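Local coordinates for protein probable zinc protease PqqL (Escherichia coli, PDB 6OFT) that probably acts as a zinc-dependent endopeptidase of the M16 family in the periplasm, this chain being the first half of the protein, at residues A[59-64]-A[70-75]; A[289-294]-A[298-303]; A[153-158]-A[245-250]. All blocks are in the same frame, centred on the assembly; numbering follows the deposited sequence.

Contact 1 (A[59-64]-A[70-75]); sequences MMFNGT and NKVIET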
loop_
_atom_site.group_PDB
_atom_site.type_symbol
_atom_site.label_atom_id
_atom_site.label_comp_id
_atom_site.label_asym_id
_atom_site.label_seq_id
_atom_site.Cartn_x
_atom_site.Cartn_y
_atom_site.Cartn_z
ATOM N N MET A 59 -16.069 -13.990 8.846
ATOM C CA MET A 59 -17.449 -14.302 9.231
ATOM C C MET A 59 -18.498 -13.859 8.206
ATOM O O MET A 59 -19.640 -14.313 8.297
ATOM C CB MET A 59 -17.789 -13.756 10.633
ATOM C CG MET A 59 -17.096 -14.481 11.797
ATOM S SD MET A 59 -17.149 -16.295 11.792
ATOM C CE MET A 59 -18.966 -16.598 11.662
ATOM N N MET A 60 -18.123 -13.023 7.209
ATOM C CA MET A 60 -19.074 -12.577 6.179
ATOM C C MET A 60 -19.445 -13.717 5.231
ATOM O O MET A 60 -20.544 -13.741 4.671
ATOM C CB MET A 60 -18.529 -11.363 5.391
ATOM C CG MET A 60 -18.407 -10.084 6.222
ATOM S SD MET A 60 -19.892 -9.561 7.121
ATOM C CE MET A 60 -19.435 -10.053 8.763
ATOM N N PHE A 61 -18.548 -14.691 5.110
ATOM C CA PHE A 61 -18.727 -15.854 4.247
ATOM C C PHE A 61 -19.277 -17.055 5.011
ATOM O O PHE A 61 -19.330 -18.150 4.447
ATOM C CB PHE A 61 -17.386 -16.198 3.557
ATOM C CG PHE A 61 -16.819 -15.028 2.786
ATOM C CD1 PHE A 61 -17.237 -14.764 1.484
ATOM C CD2 PHE A 61 -15.889 -14.174 3.368
ATOM C CE1 PHE A 61 -16.716 -13.678 0.776
ATOM C CE2 PHE A 61 -15.393 -13.075 2.667
ATOM C CZ PHE A 61 -15.807 -12.838 1.374
ATOM N N ASN A 62 -19.712 -16.866 6.271
ATOM C CA ASN A 62 -20.193 -17.995 7.058
ATOM C C ASN A 62 -21.591 -17.812 7.682
ATOM O O ASN A 62 -21.947 -18.539 8.608
ATOM C CB ASN A 62 -19.146 -18.391 8.119
ATOM C CG ASN A 62 -17.915 -18.984 7.486
ATOM O OD1 ASN A 62 -17.896 -20.151 7.073
ATOM N ND2 ASN A 62 -16.875 -18.180 7.352
ATOM N N GLY A 63 -22.389 -16.911 7.134
ATOM C CA GLY A 63 -23.755 -16.734 7.599
ATOM C C GLY A 63 -24.310 -15.330 7.630
ATOM O O GLY A 63 -23.756 -14.435 8.270
ATOM N N THR A 64 -25.442 -15.150 6.958
ATOM C CA THR A 64 -26.210 -13.900 6.963
ATOM C C THR A 64 -27.654 -14.324 7.240
ATOM O O THR A 64 -27.931 -15.527 7.268
ATOM C CB THR A 64 -26.078 -13.069 5.657
ATOM O OG1 THR A 64 -26.848 -13.659 4.607
ATOM C CG2 THR A 64 -24.621 -12.810 5.217
ATOM N N ASN A 70 -23.130 -22.115 4.978
ATOM C CA ASN A 70 -22.413 -22.078 3.703
ATOM C C ASN A 70 -23.249 -21.548 2.504
ATOM O O ASN A 70 -22.780 -21.607 1.359
ATOM C CB ASN A 70 -21.872 -23.482 3.396
ATOM C CG ASN A 70 -20.719 -23.479 2.428
ATOM O OD1 ASN A 70 -19.774 -22.699 2.554
ATOM N ND2 ASN A 70 -20.783 -24.347 1.428
ATOM N N LYS A 71 -24.456 -21.014 2.755
ATOM C CA LYS A 71 -25.337 -20.566 1.670
ATOM C C LYS A 71 -24.805 -19.374 0.850
ATOM O O LYS A 71 -25.138 -19.305 -0.327
ATOM C CB LYS A 71 -26.771 -20.303 2.155
ATOM C CG LYS A 71 -27.509 -21.558 2.630
ATOM C CD LYS A 71 -27.992 -22.449 1.488
ATOM C CE LYS A 71 -28.634 -23.719 1.984
ATOM N NZ LYS A 71 -28.554 -24.804 0.969
ATOM N N VAL A 72 -23.980 -18.468 1.427
ATOM C CA VAL A 72 -23.407 -17.336 0.663
ATOM C C VAL A 72 -22.455 -17.888 -0.415
ATOM O O VAL A 72 -22.551 -17.495 -1.582
ATOM C CB VAL A 72 -22.760 -16.233 1.575
ATOM C CG1 VAL A 72 -21.613 -15.491 0.894
ATOM C CG2 VAL A 72 -23.813 -15.239 2.051
ATOM N N ILE A 73 -21.605 -18.854 -0.021
ATOM C CA ILE A 73 -20.639 -19.507 -0.906
ATOM C C ILE A 73 -21.344 -20.354 -1.965
ATOM O O ILE A 73 -20.966 -20.290 -3.139
ATOM C CB ILE A 73 -19.573 -20.282 -0.084
ATOM C CG1 ILE A 73 -18.662 -19.302 0.735
ATOM C CG2 ILE A 73 -18.765 -21.275 -0.936
ATOM C CD1 ILE A 73 -17.716 -18.305 -0.071
ATOM N N GLU A 74 -22.402 -21.078 -1.566
ATOM C CA GLU A 74 -23.217 -21.902 -2.471
ATOM C C GLU A 74 -23.946 -21.025 -3.482
ATOM O O GLU A 74 -24.121 -21.448 -4.626
ATOM C CB GLU A 74 -24.228 -22.778 -1.693
ATOM C CG GLU A 74 -23.588 -23.914 -0.898
ATOM C CD GLU A 74 -24.472 -24.678 0.077
ATOM O OE1 GLU A 74 -25.716 -24.595 -0.042
ATOM O OE2 GLU A 74 -23.914 -25.373 0.958
ATOM N N THR A 75 -24.366 -19.805 -3.073
ATOM C CA THR A 75 -25.040 -18.874 -3.986
ATOM C C THR A 75 -24.028 -18.370 -5.027
ATOM O O THR A 75 -24.343 -18.355 -6.223
ATOM C CB THR A 75 -25.753 -17.746 -3.225
ATOM O OG1 THR A 75 -26.696 -18.321 -2.314
ATOM C CG2 THR A 75 -26.489 -16.783 -4.158
HETATM O O HOH W 1 -21.356 -19.110 2.958
HETATM O O HOH W 2 -18.754 -21.052 4.421
#

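Contact 2 (A[289-294]-A[298-303]); sequences QRLQER and GELKTI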
loop_
_atom_site.group_PDB
_atom_site.type_symbol
_atom_site.label_atom_id
_atom_site.label_comp_id
_atom_site.label_asym_id
_atom_site.label_seq_id
_atom_site.Cartn_x
_atom_site.Cartn_y
_atom_site.Cartn_z
ATOM N N GLN A 289 18.373 5.681 -11.377
ATOM C CA GLN A 289 18.936 6.018 -12.688
ATOM C C GLN A 289 20.465 5.982 -12.612
ATOM O O GLN A 289 21.073 5.200 -13.338
ATOM C CB GLN A 289 18.401 7.396 -13.161
ATOM C CG GLN A 289 18.969 7.909 -14.487
ATOM C CD GLN A 289 18.199 9.092 -15.035
ATOM O OE1 GLN A 289 18.604 10.253 -14.896
ATOM N NE2 GLN A 289 17.078 8.821 -15.694
ATOM N N ARG A 290 21.075 6.746 -11.676
ATOM C CA ARG A 290 22.531 6.782 -11.517
ATOM C C ARG A 290 23.134 5.417 -11.243
ATOM O O ARG A 290 24.075 5.049 -11.932
ATOM C CB ARG A 290 22.987 7.809 -10.475
ATOM C CG ARG A 290 24.397 8.292 -10.792
ATOM C CD ARG A 290 24.882 9.334 -9.835
ATOM N NE ARG A 290 24.405 10.665 -10.195
ATOM C CZ ARG A 290 24.647 11.746 -9.469
ATOM N NH1 ARG A 290 25.373 11.660 -8.363
ATOM N NH2 ARG A 290 24.171 12.922 -9.844
ATOM N N LEU A 291 22.567 4.643 -10.294
ATOM C CA LEU A 291 23.060 3.299 -9.983
ATOM C C LEU A 291 23.008 2.361 -11.198
ATOM O O LEU A 291 23.987 1.653 -11.455
ATOM C CB LEU A 291 22.307 2.688 -8.784
ATOM C CG LEU A 291 22.865 1.364 -8.231
ATOM C CD1 LEU A 291 24.270 1.536 -7.648
ATOM C CD2 LEU A 291 21.944 0.787 -7.184
ATOM N N GLN A 292 21.883 2.372 -11.945
ATOM C CA GLN A 292 21.701 1.546 -13.140
ATOM C C GLN A 292 22.647 1.935 -14.272
ATOM O O GLN A 292 23.086 1.055 -15.011
ATOM C CB GLN A 292 20.245 1.556 -13.625
ATOM C CG GLN A 292 19.310 0.661 -12.808
ATOM C CD GLN A 292 19.755 -0.789 -12.758
ATOM O OE1 GLN A 292 20.133 -1.310 -11.700
ATOM N NE2 GLN A 292 19.729 -1.470 -13.902
ATOM N N GLU A 293 22.972 3.242 -14.392
ATOM C CA GLU A 293 23.892 3.779 -15.401
ATOM C C GLU A 293 25.314 3.312 -15.090
ATOM O O GLU A 293 26.048 2.941 -16.010
ATOM C CB GLU A 293 23.842 5.318 -15.426
ATOM C CG GLU A 293 22.594 5.935 -16.041
ATOM C CD GLU A 293 22.365 7.416 -15.764
ATOM O OE1 GLU A 293 22.837 7.924 -14.719
ATOM O OE2 GLU A 293 21.698 8.071 -16.597
ATOM N N ARG A 294 25.696 3.322 -13.788
ATOM C CA ARG A 294 27.006 2.874 -13.311
ATOM C C ARG A 294 27.176 1.359 -13.480
ATOM O O ARG A 294 28.261 0.911 -13.857
ATOM C CB ARG A 294 27.244 3.304 -11.855
ATOM C CG ARG A 294 27.470 4.806 -11.691
ATOM C CD ARG A 294 28.030 5.158 -10.328
ATOM N NE ARG A 294 28.859 6.361 -10.396
ATOM C CZ ARG A 294 28.661 7.462 -9.674
ATOM N NH1 ARG A 294 29.466 8.507 -9.815
ATOM N NH2 ARG A 294 27.663 7.522 -8.798
ATOM N N GLY A 298 29.474 -0.672 -16.739
ATOM C CA GLY A 298 30.532 -1.564 -16.271
ATOM C C GLY A 298 31.336 -1.097 -15.073
ATOM O O GLY A 298 32.236 -1.817 -14.634
ATOM N N GLU A 299 31.026 0.101 -14.531
ATOM C CA GLU A 299 31.723 0.683 -13.369
ATOM C C GLU A 299 31.532 -0.132 -12.078
ATOM O O GLU A 299 32.450 -0.175 -11.254
ATOM C CB GLU A 299 31.255 2.125 -13.089
ATOM C CG GLU A 299 31.494 3.145 -14.185
ATOM C CD GLU A 299 30.754 4.452 -13.966
ATOM O OE1 GLU A 299 30.934 5.070 -12.891
ATOM O OE2 GLU A 299 29.991 4.859 -14.873
ATOM N N LEU A 300 30.336 -0.732 -11.880
ATOM C CA LEU A 300 30.009 -1.475 -10.658
ATOM C C LEU A 300 29.712 -2.960 -10.872
ATOM O O LEU A 300 28.553 -3.381 -10.801
ATOM C CB LEU A 300 28.845 -0.796 -9.905
ATOM C CG LEU A 300 29.178 0.452 -9.101
ATOM C CD1 LEU A 300 27.927 1.255 -8.835
ATOM C CD2 LEU A 300 29.878 0.101 -7.793
ATOM N N LYS A 301 30.759 -3.764 -11.087
ATOM C CA LYS A 301 30.581 -5.209 -11.247
ATOM C C LYS A 301 30.846 -5.956 -9.927
ATOM O O LYS A 301 30.618 -7.167 -9.836
ATOM C CB LYS A 301 31.389 -5.750 -12.441
ATOM C CG LYS A 301 30.504 -6.240 -13.602
ATOM C CD LYS A 301 29.544 -5.161 -14.164
ATOM C CE LYS A 301 28.400 -5.755 -14.956
ATOM N NZ LYS A 301 27.253 -4.815 -15.063
ATOM N N THR A 302 31.236 -5.186 -8.881
ATOM C CA THR A 302 31.488 -5.624 -7.499
ATOM C C THR A 302 30.163 -5.827 -6.729
ATOM O O THR A 302 30.181 -6.354 -5.615
ATOM C CB THR A 302 32.389 -4.605 -6.763
ATOM O OG1 THR A 302 31.834 -3.293 -6.882
ATOM C CG2 THR A 302 33.831 -4.619 -7.260
ATOM N N ILE A 303 29.025 -5.381 -7.321
ATOM C CA ILE A 303 27.657 -5.459 -6.780
ATOM C C ILE A 303 26.695 -6.051 -7.831
ATOM O O ILE A 303 26.986 -5.975 -9.029
ATOM C CB ILE A 303 27.152 -4.083 -6.238
ATOM C CG1 ILE A 303 27.066 -3.017 -7.352
ATOM C CG2 ILE A 303 27.993 -3.600 -5.051
ATOM C CD1 ILE A 303 26.039 -1.927 -7.130
#

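Contact 3 (A[153-158]-A[245-250]); sequences SQARRP and NIINDK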
loop_
_atom_site.group_PDB
_atom_site.type_symbol
_atom_site.label_atom_id
_atom_site.label_comp_id
_atom_site.label_asym_id
_atom_site.label_seq_id
_atom_site.Cartn_x
_atom_site.Cartn_y
_atom_site.Cartn_z
ATOM N N SER A 153 10.032 -9.137 7.457
ATOM C CA SER A 153 9.116 -8.069 7.872
ATOM C C SER A 153 9.005 -7.979 9.391
ATOM O O SER A 153 9.023 -6.871 9.924
ATOM C CB SER A 153 7.725 -8.260 7.269
ATOM O OG SER A 153 7.726 -7.945 5.890
ATOM N N GLN A 154 8.916 -9.132 10.092
ATOM C CA GLN A 154 8.869 -9.167 11.561
ATOM C C GLN A 154 10.141 -8.589 12.190
ATOM O O GLN A 154 10.044 -7.844 13.169
ATOM C CB GLN A 154 8.647 -10.594 12.095
ATOM C CG GLN A 154 7.236 -11.137 11.897
ATOM C CD GLN A 154 6.138 -10.297 12.498
ATOM O OE1 GLN A 154 5.286 -9.762 11.787
ATOM N NE2 GLN A 154 6.128 -10.167 13.814
ATOM N N ALA A 155 11.326 -8.947 11.638
ATOM C CA ALA A 155 12.635 -8.462 12.111
ATOM C C ALA A 155 12.821 -6.949 11.867
ATOM O O ALA A 155 13.388 -6.260 12.716
ATOM C CB ALA A 155 13.764 -9.240 11.450
ATOM N N ARG A 156 12.354 -6.447 10.701
ATOM C CA ARG A 156 12.431 -5.032 10.307
ATOM C C ARG A 156 11.429 -4.172 11.073
ATOM O O ARG A 156 11.672 -2.978 11.290
ATOM C CB ARG A 156 12.143 -4.916 8.799
ATOM C CG ARG A 156 12.391 -3.526 8.187
ATOM C CD ARG A 156 12.237 -3.515 6.680
ATOM N NE ARG A 156 13.318 -4.262 6.034
ATOM C CZ ARG A 156 13.136 -5.242 5.158
ATOM N NH1 ARG A 156 11.912 -5.596 4.790
ATOM N NH2 ARG A 156 14.179 -5.875 4.638
ATOM N N ARG A 157 10.266 -4.777 11.420
ATOM C CA ARG A 157 9.092 -4.164 12.040
ATOM C C ARG A 157 9.373 -3.183 13.175
ATOM O O ARG A 157 8.865 -2.065 13.066
ATOM C CB ARG A 157 8.107 -5.244 12.518
ATOM C CG ARG A 157 6.686 -4.869 12.274
ATOM C CD ARG A 157 5.745 -6.022 12.505
ATOM N NE ARG A 157 4.377 -5.551 12.322
ATOM C CZ ARG A 157 3.663 -4.986 13.282
ATOM N NH1 ARG A 157 4.158 -4.880 14.504
ATOM N NH2 ARG A 157 2.440 -4.544 13.033
ATOM N N PRO A 158 10.139 -3.522 14.260
ATOM C CA PRO A 158 10.344 -2.540 15.342
ATOM C C PRO A 158 11.074 -1.272 14.904
ATOM O O PRO A 158 10.865 -0.208 15.490
ATOM C CB PRO A 158 11.147 -3.328 16.382
ATOM C CG PRO A 158 10.866 -4.756 16.073
ATOM C CD PRO A 158 10.801 -4.803 14.601
ATOM N N ASN A 245 20.598 -2.789 12.198
ATOM C CA ASN A 245 20.053 -4.151 12.219
ATOM C C ASN A 245 20.712 -5.065 11.193
ATOM O O ASN A 245 21.093 -4.620 10.113
ATOM C CB ASN A 245 18.533 -4.131 11.949
ATOM C CG ASN A 245 17.831 -5.417 12.331
ATOM O OD1 ASN A 245 18.321 -6.204 13.129
ATOM N ND2 ASN A 245 16.672 -5.662 11.766
ATOM N N ILE A 246 20.832 -6.346 11.533
ATOM C CA ILE A 246 21.325 -7.370 10.613
ATOM C C ILE A 246 20.261 -8.454 10.623
ATOM O O ILE A 246 19.895 -8.942 11.698
ATOM C CB ILE A 246 22.762 -7.913 10.904
ATOM C CG1 ILE A 246 23.834 -6.789 10.865
ATOM C CG2 ILE A 246 23.142 -9.058 9.926
ATOM C CD1 ILE A 246 25.215 -7.187 11.598
ATOM N N ILE A 247 19.687 -8.749 9.439
ATOM C CA ILE A 247 18.660 -9.778 9.290
ATOM C C ILE A 247 19.347 -11.021 8.770
ATOM O O ILE A 247 19.838 -11.033 7.641
ATOM C CB ILE A 247 17.449 -9.347 8.406
ATOM C CG1 ILE A 247 16.795 -8.057 8.955
ATOM C CG2 ILE A 247 16.420 -10.503 8.289
ATOM C CD1 ILE A 247 15.768 -7.449 8.101
ATOM N N ASN A 248 19.419 -12.052 9.614
ATOM C CA ASN A 248 20.037 -13.314 9.248
ATOM C C ASN A 248 18.933 -14.362 9.010
ATOM O O ASN A 248 18.254 -14.784 9.955
ATOM C CB ASN A 248 21.036 -13.764 10.329
ATOM C CG ASN A 248 22.000 -14.855 9.902
ATOM O OD1 ASN A 248 21.690 -15.734 9.083
ATOM N ND2 ASN A 248 23.199 -14.829 10.466
ATOM N N ASP A 249 18.727 -14.735 7.735
ATOM C CA ASP A 249 17.732 -15.737 7.334
ATOM C C ASP A 249 18.276 -16.531 6.158
ATOM O O ASP A 249 18.464 -15.982 5.072
ATOM C CB ASP A 249 16.374 -15.089 6.998
ATOM C CG ASP A 249 15.157 -16.017 6.987
ATOM O OD1 ASP A 249 14.067 -15.565 7.382
ATOM O OD2 ASP A 249 15.296 -17.189 6.560
ATOM N N LYS A 250 18.524 -17.830 6.384
ATOM C CA LYS A 250 19.090 -18.760 5.399
ATOM C C LYS A 250 18.216 -18.935 4.161
ATOM O O LYS A 250 18.742 -19.259 3.095
ATOM C CB LYS A 250 19.433 -20.117 6.042
ATOM C CG LYS A 250 20.338 -20.003 7.270
ATOM C CD LYS A 250 21.516 -20.972 7.237
ATOM C CE LYS A 250 22.301 -20.969 8.531
ATOM N NZ LYS A 250 22.992 -19.671 8.779
#

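Contact 1 (A[59-64]-A[70-75])
Directly after the helix that carries the predicted zinc-binding motif, the loop residues F61 and T64 pack against V72 and I73 in the first turn of helix 71-77. The ring of F61 is approached obliquely, its CD1 lying 3.9 Å from CD1 of I73 and 4.5 Å from CG1 of V72. With chi1 -67° and chi2 -65°, CG1 of I73 leads CD1 toward that ring. V72, whose CB faces the loop, divides its methyl groups: CG1 lies on the F61 side, whereas CG2 is 4.1 Å from CG2 of T64, the two side chains crossing at about a right angle. A beta-branched valine suits this place because it serves two partners without a long, flexible chain. T64 is two-sided, its methyl serving the packing while OG1 bonds to E119 and the backbone of W67. This loop follows the HXXEH sequence, the inverted zinc motif of M16 peptidases, in which H54 and H58 are predicted zinc ligands and E57 the predicted proton acceptor. The F61 side chain is about 5 Å from that of E57; F83 meets its ring edge-to-face, and W120 meets it with the planes at about 65°. A type I turn from M59 to N62 leads the chain away from the motif. Two waters join polar atoms of the loop and the helix start. Water 1 lies 2.7 Å from O of F61 and accepts from N of I73 at 3.0 Å, giving an N-H of the first helical turn a partner. Water 2, 2.9 Å from OD1 of N62 and 2.7 Å from OD1 of N70, probably bridges them. Asparagine suits position 62, offering OD1 as acceptor and ND2 as donor to O of H58 and, weakly, to E134, the third predicted zinc ligand.

Contact 2 (A[289-294]-A[298-303])
The carbonyl O of R294 is gripped by two backbone N-H groups from beyond the helix end, N of E299 at 3.0 Å and N of L300 at 3.3 Å. Both bonds are weak and bent. They form where helix 271-296 stops and the chain turns toward strand 303-314. G298, with positive phi, ends the helix in a Schellman motif; glycine fits there because a CB would be pressed against the preceding carbonyl O. The side chain of R294 runs extended from CG to NE and meets E299 in a weak salt bridge, NE to OE1 at 3.5 Å. OE1 lies in the guanidinium plane at its edge, yet the carboxylate is turned 89° from that plane, while OE2 bonds to OG of S297. The aliphatic part of R294 joins the apolar packing, its CB 3.7 Å from CD1 of L300. That same methyl is 3.9 Å from CD1 of L291, which also lies 3.9 Å from CD1 of I303. L291 reaches both because its CG stands anti to the backbone N (chi1 -172°), and leucine has the length to span from helix to loop. Trimming R294 to an alanine here would probably leave OE1 of E299 without its charged mate and take away the chain that lies beside that carboxylate. A weak salt bridge and a carbonyl shared by two weak N-H donors, together with the leucine and isoleucine methyls, probably hold the turn where the chain leaves the helix.

Contact 3 (A[153-158]-A[245-250])
Helix 153-158 and strand 245-248 run nearly antiparallel, their axes 9.2 Å apart at closest approach and 169° between their N-to-C directions. The nearest backbone approach is between A155 and I247, whose CA atoms are 6.8 Å apart. The strand is the outermost of a five-stranded mixed sheet, pairing on its inner side with strand 430-436, and helix 148-160 packs on the face to which N245 and I247 point. Because strand side chains alternate, these two residues both direct their CB atoms at the helix. A155 answers with the smallest side chain that still offers a methyl, its CB 4.1 Å from CG1 of I247; the small alanine lets helix and strand lie close. I247 extends past the alanine, and its CD1 comes to 4.1 Å from NH2 of R156, meeting the guanidinium obliquely while the two side chains cross at about a right angle. R156 leaves its helix with CG anti to the backbone N (chi1 -171°) and then bends at chi3, which swings the guanidinium over toward the sheet. There NE forms a salt bridge with E433 of the neighbouring strand 430-436; R323 also lies near NH2. ND2 of N245 lies 3.5 Å from O of A155, and N245 also touches F159. Just past the strand, D249 pairs with R151 of the same helix in a salt bridge. The contact thus joins a helix of the peptidase region to an edge strand of the region assigned as the inactive M16 domain. Its own apolar area is small, so the attachment probably owes much to the ion pairs on E433 and D249.

The three contacts share no helix or strand and nowhere touch. Contact 1 is the buried one, aromatic and aliphatic packing with water-joined polar atoms, and it alone lies near the predicted zinc site. Contact 2, its centre about 54 Å from that of contact 1 and on the opposite side of the chain's centre, is partly buried; there charge and backbone bonds lie beside a small apolar patch. Both are local, linking neighbours in sequence. Contact 3, also partly buried, brings together segments 87 residues apart and probably relies in part on charged partners outside them. Its strand 242-248 and strand 303-314, into which contact 2 leads, are the outermost strands of one five-stranded sheet.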